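Local coordinates for protein glutathione s-transferase III (Zea mays, PDB 1AW9) that probably conjugates reduced glutathione to electrophilic compounds, with release of a halide from RX substrates, and takes part in detoxifying herbicides in maize, at residues L10-V15 with A169-Y174; A18-E23 with A164-A169; Q138-L143 with A181-A186. One frame throughout, in Å; residues are numbered along the deposited sequence.

Overall arrangement
Contacts 1 and 2 both join helix 12-23 of the thioredoxin-like N-terminal domain to the helical C-terminal domain, contact 1 at the start of that helix and contact 2 at its end. Their centres lie about 10 Å apart; they share Ala169, and along the chain contact 2 is nested inside the loop closed by contact 1. Contact 3 stays within the C-terminal domain, its centre about 17 Å from that of contact 1 and about 20 Å from that of contact 2, and its segments alternate in sequence with those of both. Leu172 and Val184 touch between contacts 1 and 3. The end of helix 12-23 that probably binds glutathione is thereby seated on helices packed against one another.

Contact 1: L10-V15 with A169-Y174; sequences LSPNVV and ASYLLY
Pro12 packs between two tyrosines of 169-174, making two CH-pi contacts. Its CG stands 3.5 Å from the centroid of the Tyr174 ring, only 5° off the normal, while CB lies over one face of the Tyr171 ring toward the rim, 3.6 Å from CE2. Val15 adds an apolar touch, CG1 to Ser170 CB at 3.6 Å. Among the polar contacts, Ser170 OG donates to Pro12 O at 2.8 Å, tilted 26° from the carbonyl plane; chi1 of 65° sets OG between the backbone N and the carbonyl carbon. Tyr174 OH gives a weak bond to Leu10 O. An alanine in place of Tyr174 would probably leave Pro12 CG without the ring face it packs on and Leu10 O without this donor. Asn13 OD1 meets the Tyr171 edge in its plane, 3.4 Å from CE2, but bonds to Arg16. Ser11 OG caps the helix, accepting from Val14 N at 3.2 Å. Ser11, Pro12 and Asn13 probably bind glutathione, as in a close relative. The contact joins the start of helix 12-23 to helix 169-176, with helix 92-122 against Tyr171 and Tyr174, and Leu123 O of the second subunit accepting from Asn13 ND2.

Contact 2: A18-E23 with A164-A169; sequences ATVLNE and ADANHA
Thr19 and Val20 bring their methyls to Ala166 where the two domains of the glutathione transferase fold meet, the last turns of helix 12-23 facing the short helix 163-166. At the start of that short helix Asp165 OD1 accepts from Thr162 N, the bond of an N-capping box, a motif well known at this place in the fold. The closer-packed part is made by methyl groups. Thr19 CG2, anti to the backbone N, lies against the carbonyl oxygen Ala166 O at 3.6 Å and also faces Ala169 CB at 4.3 Å. Val20 CG2 meets Ala166 CB at 4.2 Å; chi1 of 166° sets CG1 anti to the backbone N, and the other branch, CG2, beside that N, is the one that meets the alanine. The small alanines let the backbones come near, Val20 and Ala166 having their CA atoms 6.7 Å apart. The looser part is bridged by water. One water molecule donates to Thr19 OG1 at 3.1 Å and to Ala166 O, the latter at a distance too short to be read closely. Thr19 OG1 is also bonded to Val15 O one turn back, while Ala166 O accepts from Ala169 N as well, so both oxygens that hold the water have a second partner. No direct hydrogen bond links the segments. Asn167 OD1, near Val20 CG2, is bonded to Asn71, and helix 201-209 adds Thr206 against Thr19 and Phe203 against Ala169. The side chain of His168 leaves the backbone away from helix 12-23; its NE2 is bonded to Tyr146 OH, and its ND1 donates to Ala164 O at 2.8 Å, with that oxygen only 3° out of the imidazole plane.

Contact 3: Q138-L143 with A181-A186; sequences QLAKVL and AGLVAA
Leu183 lodges against Leu139, Ala140 and Leu143, carrying most of a helix-helix contact inside the all-helical C-terminal domain of the glutathione transferase fold. Here the short helix 182-185 lies on the long helix 129-152, and the side chains that meet are all apolar, with no hydrogen bond across. Along the second segment, Ala181 comes first: its O accepts from both Val184 N and Ala185 N, and its side chain packs on Lys41 of the second subunit. Leu183 follows beyond Gly182. With chi1 of -67° its CG is anti to the carbonyl carbon, and the two methyls of the branch part company at the long helix. CD2 touches Ala140 CB at 3.9 Å, while CD1 meets Leu139 CD2 at 4.1 Å. The base of the same residue is used too, since Leu143 CD1 comes to Leu183 CB at 4.1 Å and to Leu183 O at 3.9 Å; these two leucine side chains cross at about a right angle. That carbonyl oxygen is bonded to Arg187, whose side chain also packs on Ala140 and Leu143 at the margin of the contact. Thus three residues within one turn of the long helix receive a single leucine, the CA atoms of Ala140 and Leu183 being 6.1 Å apart. Val184 comes next and adds a smaller touch, CG2 to Leu143 CD1 at 4.2 Å. It also turns to the domain interior, against Leu172 and Leu175 of helix 169-176 and Trp194 of helix 188-199. At the end of the segment Ala186 N donates to Gly182 O at 2.9 Å.

Contact 1: L10-V15 with A169-Y174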
ATOM      1  N   LEU A  10      28.232   8.639   0.105  1.00 33.09           N
ATOM      2  CA  LEU A  10      27.450   8.117  -1.017  1.00 32.42           C
ATOM      3  C   LEU A  10      26.007   8.582  -1.045  1.00 29.70           C
ATOM      4  O   LEU A  10      25.349   8.491  -2.075  1.00 30.38           O
ATOM      5  CB  LEU A  10      27.485   6.595  -1.041  1.00 34.25           C
ATOM      6  CG  LEU A  10      28.823   6.094  -1.577  1.00 39.07           C
ATOM      7  CD1 LEU A  10      28.923   4.589  -1.407  1.00 40.66           C
ATOM      8  CD2 LEU A  10      28.989   6.505  -3.035  1.00 39.29           C
ATOM      9  N   SER A  11      25.507   9.031   0.094  1.00 25.50           N
ATOM     10  CA  SER A  11      24.147   9.489   0.194  1.00 23.41           C
ATOM     11  C   SER A  11      23.919  10.777  -0.613  1.00 24.14           C
ATOM     12  O   SER A  11      24.508  11.832  -0.307  1.00 24.05           O
ATOM     13  CB  SER A  11      23.816   9.694   1.658  1.00 21.61           C
ATOM     14  OG  SER A  11      23.004  10.837   1.827  1.00 25.58           O
ATOM     15  N   PRO A  12      22.997  10.736  -1.601  1.00 22.38           N
ATOM     16  CA  PRO A  12      22.726  11.919  -2.422  1.00 22.00           C
ATOM     17  C   PRO A  12      22.303  13.148  -1.615  1.00 20.92           C
ATOM     18  O   PRO A  12      22.396  14.284  -2.090  1.00 21.89           O
ATOM     19  CB  PRO A  12      21.591  11.453  -3.356  1.00 23.25           C
ATOM     20  CG  PRO A  12      21.761   9.984  -3.451  1.00 24.33           C
ATOM     21  CD  PRO A  12      22.139   9.608  -2.009  1.00 23.43           C
ATOM     22  N   ASN A  13      21.805  12.929  -0.412  1.00 19.32           N
ATOM     23  CA  ASN A  13      21.371  14.052   0.381  1.00 17.71           C
ATOM     24  C   ASN A  13      22.598  14.720   0.982  1.00 16.86           C
ATOM     25  O   ASN A  13      22.593  15.926   1.221  1.00 17.87           O
ATOM     26  CB  ASN A  13      20.322  13.618   1.409  1.00 22.03           C
ATOM     27  CG  ASN A  13      18.939  13.387   0.774  1.00 25.57           C
ATOM     28  OD1 ASN A  13      18.510  14.151  -0.084  1.00 28.97           O
ATOM     29  ND2 ASN A  13      18.263  12.313   1.166  1.00 27.61           N
ATOM     30  N   VAL A  14      23.669  13.947   1.182  1.00 15.72           N
ATOM     31  CA  VAL A  14      24.930  14.511   1.681  1.00 17.29           C
ATOM     32  C   VAL A  14      25.570  15.204   0.485  1.00 17.12           C
ATOM     33  O   VAL A  14      26.016  16.338   0.585  1.00 19.01           O
ATOM     34  CB  VAL A  14      25.882  13.437   2.226  1.00 16.87           C
ATOM     35  CG1 VAL A  14      27.303  14.001   2.452  1.00 14.82           C
ATOM     36  CG2 VAL A  14      25.324  12.915   3.514  1.00 16.01           C
ATOM     37  N   VAL A  15      25.525  14.564  -0.682  1.00 18.72           N
ATOM     38  CA  VAL A  15      26.082  15.172  -1.885  1.00 15.87           C
ATOM     39  C   VAL A  15      25.392  16.496  -2.258  1.00 17.18           C
ATOM     40  O   VAL A  15      26.030  17.367  -2.832  1.00 18.67           O
ATOM     41  CB  VAL A  15      26.086  14.185  -3.063  1.00 15.03           C
ATOM     42  CG1 VAL A  15      26.633  14.858  -4.345  1.00 14.59           C
ATOM     43  CG2 VAL A  15      26.904  12.967  -2.695  1.00 11.65           C
ATOM     44  N   ALA A 169      21.258  18.987  -8.528  1.00 13.66           N
ATOM     45  CA  ALA A 169      22.398  18.234  -9.022  1.00 13.12           C
ATOM     46  C   ALA A 169      22.702  16.805  -8.581  1.00 15.55           C
ATOM     47  O   ALA A 169      22.988  15.957  -9.444  1.00 16.26           O
ATOM     48  CB  ALA A 169      23.635  19.080  -8.960  1.00 14.58           C
ATOM     49  N   SER A 170      22.675  16.519  -7.270  1.00 17.49           N
ATOM     50  CA  SER A 170      22.994  15.175  -6.794  1.00 14.53           C
ATOM     51  C   SER A 170      21.989  14.157  -7.256  1.00 14.78           C
ATOM     52  O   SER A 170      22.372  13.073  -7.672  1.00 15.86           O
ATOM     53  CB  SER A 170      23.184  15.107  -5.285  1.00 12.38           C
ATOM     54  OG  SER A 170      22.009  15.385  -4.591  1.00 14.09           O
ATOM     55  N   TYR A 171      20.708  14.503  -7.228  1.00 15.04           N
ATOM     56  CA  TYR A 171      19.705  13.571  -7.685  1.00 13.21           C
ATOM     57  C   TYR A 171      19.670  13.396  -9.194  1.00 14.34           C
ATOM     58  O   TYR A 171      19.396  12.291  -9.659  1.00 15.77           O
ATOM     59  CB  TYR A 171      18.351  13.850  -7.063  1.00 15.31           C
ATOM     60  CG  TYR A 171      18.194  13.095  -5.747  1.00 18.44           C
ATOM     61  CD1 TYR A 171      17.761  11.767  -5.731  1.00 18.35           C
ATOM     62  CD2 TYR A 171      18.500  13.698  -4.518  1.00 21.77           C
ATOM     63  CE1 TYR A 171      17.633  11.065  -4.541  1.00 19.40           C
ATOM     64  CE2 TYR A 171      18.372  12.990  -3.308  1.00 21.76           C
ATOM     65  CZ  TYR A 171      17.935  11.679  -3.341  1.00 21.07           C
ATOM     66  OH  TYR A 171      17.772  10.974  -2.163  1.00 27.99           O
ATOM     67  N   LEU A 172      20.026  14.428  -9.968  1.00 11.85           N
ATOM     68  CA  LEU A 172      20.080  14.285 -11.420  1.00 11.68           C
ATOM     69  C   LEU A 172      21.236  13.321 -11.731  1.00 14.16           C
ATOM     70  O   LEU A 172      21.138  12.443 -12.600  1.00 13.32           O
ATOM     71  CB  LEU A 172      20.322  15.638 -12.098  1.00 10.70           C
ATOM     72  CG  LEU A 172      19.119  16.555 -12.318  1.00 10.50           C
ATOM     73  CD1 LEU A 172      19.641  17.814 -12.930  1.00 11.44           C
ATOM     74  CD2 LEU A 172      18.056  15.935 -13.223  1.00  9.84           C
ATOM     75  N   LEU A 173      22.326  13.484 -10.985  1.00 16.46           N
ATOM     76  CA  LEU A 173      23.515  12.645 -11.111  1.00 18.22           C
ATOM     77  C   LEU A 173      23.150  11.180 -10.884  1.00 18.38           C
ATOM     78  O   LEU A 173      23.409  10.329 -11.725  1.00 20.11           O
ATOM     79  CB  LEU A 173      24.585  13.109 -10.105  1.00 18.33           C
ATOM     80  CG  LEU A 173      25.989  12.516 -10.169  1.00 21.30           C
ATOM     81  CD1 LEU A 173      26.053  11.173  -9.471  1.00 27.21           C
ATOM     82  CD2 LEU A 173      26.446  12.390 -11.620  1.00 24.16           C
ATOM     83  N   TYR A 174      22.525  10.875  -9.757  1.00 19.61           N
ATOM     84  CA  TYR A 174      22.146   9.491  -9.472  1.00 20.12           C
ATOM     85  C   TYR A 174      21.118   8.941 -10.455  1.00 19.47           C
ATOM     86  O   TYR A 174      21.231   7.794 -10.871  1.00 18.55           O
ATOM     87  CB  TYR A 174      21.677   9.349  -8.024  1.00 23.88           C
ATOM     88  CG  TYR A 174      22.831   9.328  -7.053  1.00 28.35           C
ATOM     89  CD1 TYR A 174      23.610  10.461  -6.847  1.00 31.05           C
ATOM     90  CD2 TYR A 174      23.168   8.165  -6.360  1.00 29.21           C
ATOM     91  CE1 TYR A 174      24.704  10.442  -5.971  1.00 32.16           C
ATOM     92  CE2 TYR A 174      24.254   8.136  -5.482  1.00 31.14           C
ATOM     93  CZ  TYR A 174      25.017   9.278  -5.287  1.00 31.20           C
ATOM     94  OH  TYR A 174      26.052   9.282  -4.377  1.00 30.72           O
TER

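Contact 2: A18-E23 with A164-A169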
ATOM      1  N   ALA A  18      27.326  19.011  -0.140  1.00 16.89           N
ATOM      2  CA  ALA A  18      28.690  19.113  -0.630  1.00 18.32           C
ATOM      3  C   ALA A  18      28.665  19.981  -1.909  1.00 20.29           C
ATOM      4  O   ALA A  18      29.524  20.846  -2.111  1.00 21.89           O
ATOM      5  CB  ALA A  18      29.229  17.706  -0.929  1.00 15.00           C
ATOM      6  N   THR A  19      27.644  19.775  -2.742  1.00 20.28           N
ATOM      7  CA  THR A  19      27.462  20.525  -3.978  1.00 19.41           C
ATOM      8  C   THR A  19      27.544  22.015  -3.673  1.00 21.61           C
ATOM      9  O   THR A  19      28.354  22.733  -4.244  1.00 23.25           O
ATOM     10  CB  THR A  19      26.086  20.204  -4.634  1.00 18.02           C
ATOM     11  OG1 THR A  19      26.086  18.853  -5.093  1.00 21.64           O
ATOM     12  CG2 THR A  19      25.814  21.078  -5.816  1.00 16.68           C
ATOM     13  N   VAL A  20      26.722  22.477  -2.748  1.00 21.33           N
ATOM     14  CA  VAL A  20      26.714  23.871  -2.399  1.00 20.85           C
ATOM     15  C   VAL A  20      28.006  24.309  -1.692  1.00 23.69           C
ATOM     16  O   VAL A  20      28.474  25.420  -1.926  1.00 25.48           O
ATOM     17  CB  VAL A  20      25.435  24.214  -1.614  1.00 20.23           C
ATOM     18  CG1 VAL A  20      25.536  25.548  -0.936  1.00 18.54           C
ATOM     19  CG2 VAL A  20      24.273  24.262  -2.571  1.00 17.48           C
ATOM     20  N   LEU A  21      28.642  23.439  -0.913  1.00 23.65           N
ATOM     21  CA  LEU A  21      29.881  23.845  -0.235  1.00 24.46           C
ATOM     22  C   LEU A  21      31.021  24.078  -1.242  1.00 26.63           C
ATOM     23  O   LEU A  21      31.784  25.029  -1.095  1.00 27.18           O
ATOM     24  CB  LEU A  21      30.301  22.849   0.854  1.00 22.20           C
ATOM     25  CG  LEU A  21      29.364  22.612   2.069  1.00 21.40           C
ATOM     26  CD1 LEU A  21      29.888  21.492   2.906  1.00 19.14           C
ATOM     27  CD2 LEU A  21      29.177  23.817   2.928  1.00 21.75           C
ATOM     28  N   ASN A  22      31.111  23.256  -2.285  1.00 26.72           N
ATOM     29  CA  ASN A  22      32.146  23.455  -3.288  1.00 26.68           C
ATOM     30  C   ASN A  22      31.889  24.689  -4.128  1.00 28.37           C
ATOM     31  O   ASN A  22      32.814  25.386  -4.496  1.00 31.38           O
ATOM     32  CB  ASN A  22      32.263  22.257  -4.183  1.00 25.14           C
ATOM     33  CG  ASN A  22      32.792  21.098  -3.455  1.00 28.52           C
ATOM     34  OD1 ASN A  22      33.714  21.245  -2.674  1.00 28.45           O
ATOM     35  ND2 ASN A  22      32.187  19.933  -3.642  1.00 30.77           N
ATOM     36  N   GLU A  23      30.639  24.984  -4.442  1.00 27.78           N
ATOM     37  CA  GLU A  23      30.364  26.160  -5.246  1.00 26.32           C
ATOM     38  C   GLU A  23      30.895  27.378  -4.514  1.00 26.66           C
ATOM     39  O   GLU A  23      31.520  28.229  -5.113  1.00 27.97           O
ATOM     40  CB  GLU A  23      28.867  26.307  -5.499  1.00 24.98           C
ATOM     41  CG  GLU A  23      28.310  25.367  -6.546  1.00 28.76           C
ATOM     42  CD  GLU A  23      28.651  25.776  -7.982  1.00 30.77           C
ATOM     43  OE1 GLU A  23      29.012  26.945  -8.220  1.00 33.70           O
ATOM     44  OE2 GLU A  23      28.544  24.936  -8.891  1.00 31.12           O
ATOM     45  N   ALA A 164      18.546  27.199  -6.656  1.00 13.80           N
ATOM     46  CA  ALA A 164      17.483  26.369  -7.213  1.00 14.62           C
ATOM     47  C   ALA A 164      18.042  25.249  -8.093  1.00 15.87           C
ATOM     48  O   ALA A 164      17.624  24.096  -7.944  1.00 16.71           O
ATOM     49  CB  ALA A 164      16.473  27.222  -7.992  1.00 10.00           C
ATOM     50  N   ASP A 165      19.034  25.547  -8.939  1.00 16.69           N
ATOM     51  CA  ASP A 165      19.603  24.510  -9.827  1.00 16.38           C
ATOM     52  C   ASP A 165      20.524  23.550  -9.091  1.00 17.69           C
ATOM     53  O   ASP A 165      20.492  22.343  -9.340  1.00 18.91           O
ATOM     54  CB  ASP A 165      20.373  25.119 -11.020  1.00 14.05           C
ATOM     55  CG  ASP A 165      19.618  26.257 -11.684  1.00 15.80           C
ATOM     56  OD1 ASP A 165      19.766  27.380 -11.211  1.00 20.94           O
ATOM     57  OD2 ASP A 165      18.839  26.063 -12.637  1.00 15.67           O
ATOM     58  N   ALA A 166      21.325  24.095  -8.178  1.00 16.79           N
ATOM     59  CA  ALA A 166      22.308  23.325  -7.447  1.00 15.94           C
ATOM     60  C   ALA A 166      21.673  22.228  -6.580  1.00 17.55           C
ATOM     61  O   ALA A 166      22.244  21.135  -6.428  1.00 15.58           O
ATOM     62  CB  ALA A 166      23.187  24.282  -6.591  1.00 16.17           C
ATOM     63  N   ASN A 167      20.485  22.526  -6.038  1.00 16.42           N
ATOM     64  CA  ASN A 167      19.753  21.588  -5.184  1.00 16.56           C
ATOM     65  C   ASN A 167      19.300  20.343  -5.945  1.00 16.58           C
ATOM     66  O   ASN A 167      19.022  19.306  -5.343  1.00 17.14           O
ATOM     67  CB  ASN A 167      18.565  22.286  -4.508  1.00 14.95           C
ATOM     68  CG  ASN A 167      18.960  22.983  -3.198  1.00 16.98           C
ATOM     69  OD1 ASN A 167      20.082  22.828  -2.708  1.00 18.80           O
ATOM     70  ND2 ASN A 167      18.028  23.691  -2.602  1.00 15.75           N
ATOM     71  N   HIS A 168      19.307  20.428  -7.275  1.00 14.86           N
ATOM     72  CA  HIS A 168      18.908  19.322  -8.123  1.00 11.64           C
ATOM     73  C   HIS A 168      20.048  18.449  -8.502  1.00 12.29           C
ATOM     74  O   HIS A 168      19.841  17.291  -8.790  1.00 14.71           O
ATOM     75  CB  HIS A 168      18.354  19.826  -9.436  1.00 11.14           C
ATOM     76  CG  HIS A 168      16.971  20.377  -9.338  1.00  8.39           C
ATOM     77  ND1 HIS A 168      16.712  21.666  -8.958  1.00  8.45           N
ATOM     78  CD2 HIS A 168      15.781  19.818  -9.635  1.00  7.24           C
ATOM     79  CE1 HIS A 168      15.420  21.888  -9.031  1.00  7.32           C
ATOM     80  NE2 HIS A 168      14.820  20.776  -9.443  1.00  9.45           N
ATOM     81  N   ALA A 169      21.258  18.987  -8.528  1.00 13.66           N
ATOM     82  CA  ALA A 169      22.398  18.234  -9.022  1.00 13.12           C
ATOM     83  C   ALA A 169      22.702  16.805  -8.581  1.00 15.55           C
ATOM     84  O   ALA A 169      22.988  15.957  -9.444  1.00 16.26           O
ATOM     85  CB  ALA A 169      23.635  19.080  -8.960  1.00 14.58           C
TER
HETATM   86  O   HOH W   1      22.999  18.924  -5.563  1.00 13.74           O

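Contact 3: Q138-L143 with A181-A186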
ATOM      1  N   GLN A 138       5.225   9.977 -12.518  1.00 10.37           N
ATOM      2  CA  GLN A 138       5.030  11.241 -11.831  1.00  8.79           C
ATOM      3  C   GLN A 138       6.194  12.196 -12.124  1.00 10.32           C
ATOM      4  O   GLN A 138       5.973  13.377 -12.359  1.00  9.36           O
ATOM      5  CB  GLN A 138       4.842  11.001 -10.326  1.00  8.66           C
ATOM      6  CG  GLN A 138       3.471  10.423 -10.026  1.00 10.42           C
ATOM      7  CD  GLN A 138       3.200  10.150  -8.566  1.00 12.46           C
ATOM      8  OE1 GLN A 138       4.045  10.340  -7.696  1.00 15.10           O
ATOM      9  NE2 GLN A 138       1.992   9.732  -8.290  1.00 10.44           N
ATOM     10  N   LEU A 139       7.425  11.679 -12.124  1.00  9.43           N
ATOM     11  CA  LEU A 139       8.622  12.481 -12.421  1.00  9.54           C
ATOM     12  C   LEU A 139       8.543  12.902 -13.868  1.00 11.53           C
ATOM     13  O   LEU A 139       8.847  14.038 -14.163  1.00 14.52           O
ATOM     14  CB  LEU A 139       9.918  11.695 -12.187  1.00  9.17           C
ATOM     15  CG  LEU A 139      11.225  12.515 -12.215  1.00  8.95           C
ATOM     16  CD1 LEU A 139      11.167  13.740 -11.258  1.00  6.99           C
ATOM     17  CD2 LEU A 139      12.404  11.643 -11.909  1.00  6.65           C
ATOM     18  N   ALA A 140       8.118  12.017 -14.770  1.00 12.17           N
ATOM     19  CA  ALA A 140       7.954  12.384 -16.187  1.00 12.08           C
ATOM     20  C   ALA A 140       7.044  13.621 -16.340  1.00 13.28           C
ATOM     21  O   ALA A 140       7.411  14.556 -17.056  1.00 13.72           O
ATOM     22  CB  ALA A 140       7.364  11.219 -17.003  1.00 10.13           C
ATOM     23  N   LYS A 141       5.858  13.612 -15.717  1.00 11.85           N
ATOM     24  CA  LYS A 141       4.951  14.761 -15.793  1.00 12.90           C
ATOM     25  C   LYS A 141       5.621  16.013 -15.224  1.00 13.22           C
ATOM     26  O   LYS A 141       5.434  17.122 -15.729  1.00 13.67           O
ATOM     27  CB  LYS A 141       3.669  14.525 -15.005  1.00 16.71           C
ATOM     28  CG  LYS A 141       3.030  13.204 -15.223  1.00 26.38           C
ATOM     29  CD  LYS A 141       2.502  13.074 -16.621  1.00 34.49           C
ATOM     30  CE  LYS A 141       2.212  11.613 -16.944  1.00 39.55           C
ATOM     31  NZ  LYS A 141       3.484  10.807 -17.029  1.00 40.98           N
ATOM     32  N   VAL A 142       6.331  15.842 -14.118  1.00 12.44           N
ATOM     33  CA  VAL A 142       7.056  16.933 -13.486  1.00 11.64           C
ATOM     34  C   VAL A 142       8.119  17.474 -14.463  1.00 11.68           C
ATOM     35  O   VAL A 142       8.200  18.688 -14.665  1.00 14.43           O
ATOM     36  CB  VAL A 142       7.693  16.482 -12.116  1.00  8.72           C
ATOM     37  CG1 VAL A 142       8.732  17.507 -11.593  1.00  5.84           C
ATOM     38  CG2 VAL A 142       6.613  16.338 -11.100  1.00  7.17           C
ATOM     39  N   LEU A 143       8.889  16.594 -15.103  1.00 12.60           N
ATOM     40  CA  LEU A 143       9.924  17.025 -16.051  1.00 10.76           C
ATOM     41  C   LEU A 143       9.384  17.648 -17.366  1.00 12.06           C
ATOM     42  O   LEU A 143      10.113  18.352 -18.058  1.00 14.53           O
ATOM     43  CB  LEU A 143      10.948  15.919 -16.292  1.00  9.02           C
ATOM     44  CG  LEU A 143      11.867  15.548 -15.096  1.00  8.79           C
ATOM     45  CD1 LEU A 143      12.819  14.407 -15.425  1.00  5.66           C
ATOM     46  CD2 LEU A 143      12.670  16.697 -14.629  1.00  7.68           C
ATOM     47  N   ALA A 181      17.401   7.000 -16.627  1.00 16.99           N
ATOM     48  CA  ALA A 181      18.122   8.202 -17.022  1.00 16.96           C
ATOM     49  C   ALA A 181      17.403   8.833 -18.226  1.00 18.22           C
ATOM     50  O   ALA A 181      17.444  10.045 -18.404  1.00 21.95           O
ATOM     51  CB  ALA A 181      19.561   7.858 -17.366  1.00 17.53           C
ATOM     52  N   GLY A 182      16.699   8.028 -19.021  1.00 16.28           N
ATOM     53  CA  GLY A 182      15.984   8.562 -20.162  1.00 15.72           C
ATOM     54  C   GLY A 182      14.970   9.670 -19.896  1.00 18.13           C
ATOM     55  O   GLY A 182      14.670  10.457 -20.787  1.00 18.87           O
ATOM     56  N   LEU A 183      14.436   9.755 -18.684  1.00 18.53           N
ATOM     57  CA  LEU A 183      13.456  10.787 -18.356  1.00 19.11           C
ATOM     58  C   LEU A 183      14.074  12.160 -18.591  1.00 19.57           C
ATOM     59  O   LEU A 183      13.408  13.099 -19.024  1.00 18.41           O
ATOM     60  CB  LEU A 183      12.988  10.627 -16.897  1.00 19.52           C
ATOM     61  CG  LEU A 183      12.176   9.348 -16.620  1.00 19.29           C
ATOM     62  CD1 LEU A 183      12.074   9.088 -15.135  1.00 19.96           C
ATOM     63  CD2 LEU A 183      10.803   9.439 -17.257  1.00 20.44           C
ATOM     64  N   VAL A 184      15.371  12.248 -18.333  1.00 18.71           N
ATOM     65  CA  VAL A 184      16.098  13.489 -18.521  1.00 20.86           C
ATOM     66  C   VAL A 184      16.559  13.624 -19.957  1.00 20.57           C
ATOM     67  O   VAL A 184      16.319  14.641 -20.610  1.00 21.70           O
ATOM     68  CB  VAL A 184      17.341  13.573 -17.586  1.00 22.26           C
ATOM     69  CG1 VAL A 184      18.298  14.702 -18.031  1.00 20.79           C
ATOM     70  CG2 VAL A 184      16.888  13.795 -16.152  1.00 22.41           C
ATOM     71  N   ALA A 185      17.187  12.575 -20.459  1.00 17.79           N
ATOM     72  CA  ALA A 185      17.709  12.607 -21.807  1.00 19.40           C
ATOM     73  C   ALA A 185      16.675  12.921 -22.886  1.00 19.44           C
ATOM     74  O   ALA A 185      16.933  13.681 -23.809  1.00 22.43           O
ATOM     75  CB  ALA A 185      18.426  11.298 -22.115  1.00 18.26           C
ATOM     76  N   ALA A 186      15.479  12.401 -22.721  1.00 17.12           N
ATOM     77  CA  ALA A 186      14.448  12.576 -23.704  1.00 15.82           C
ATOM     78  C   ALA A 186      13.850  13.952 -23.738  1.00 16.06           C
ATOM     79  O   ALA A 186      12.973  14.232 -24.550  1.00 18.59           O
ATOM     80  CB  ALA A 186      13.367  11.562 -23.457  1.00 17.52           C
TER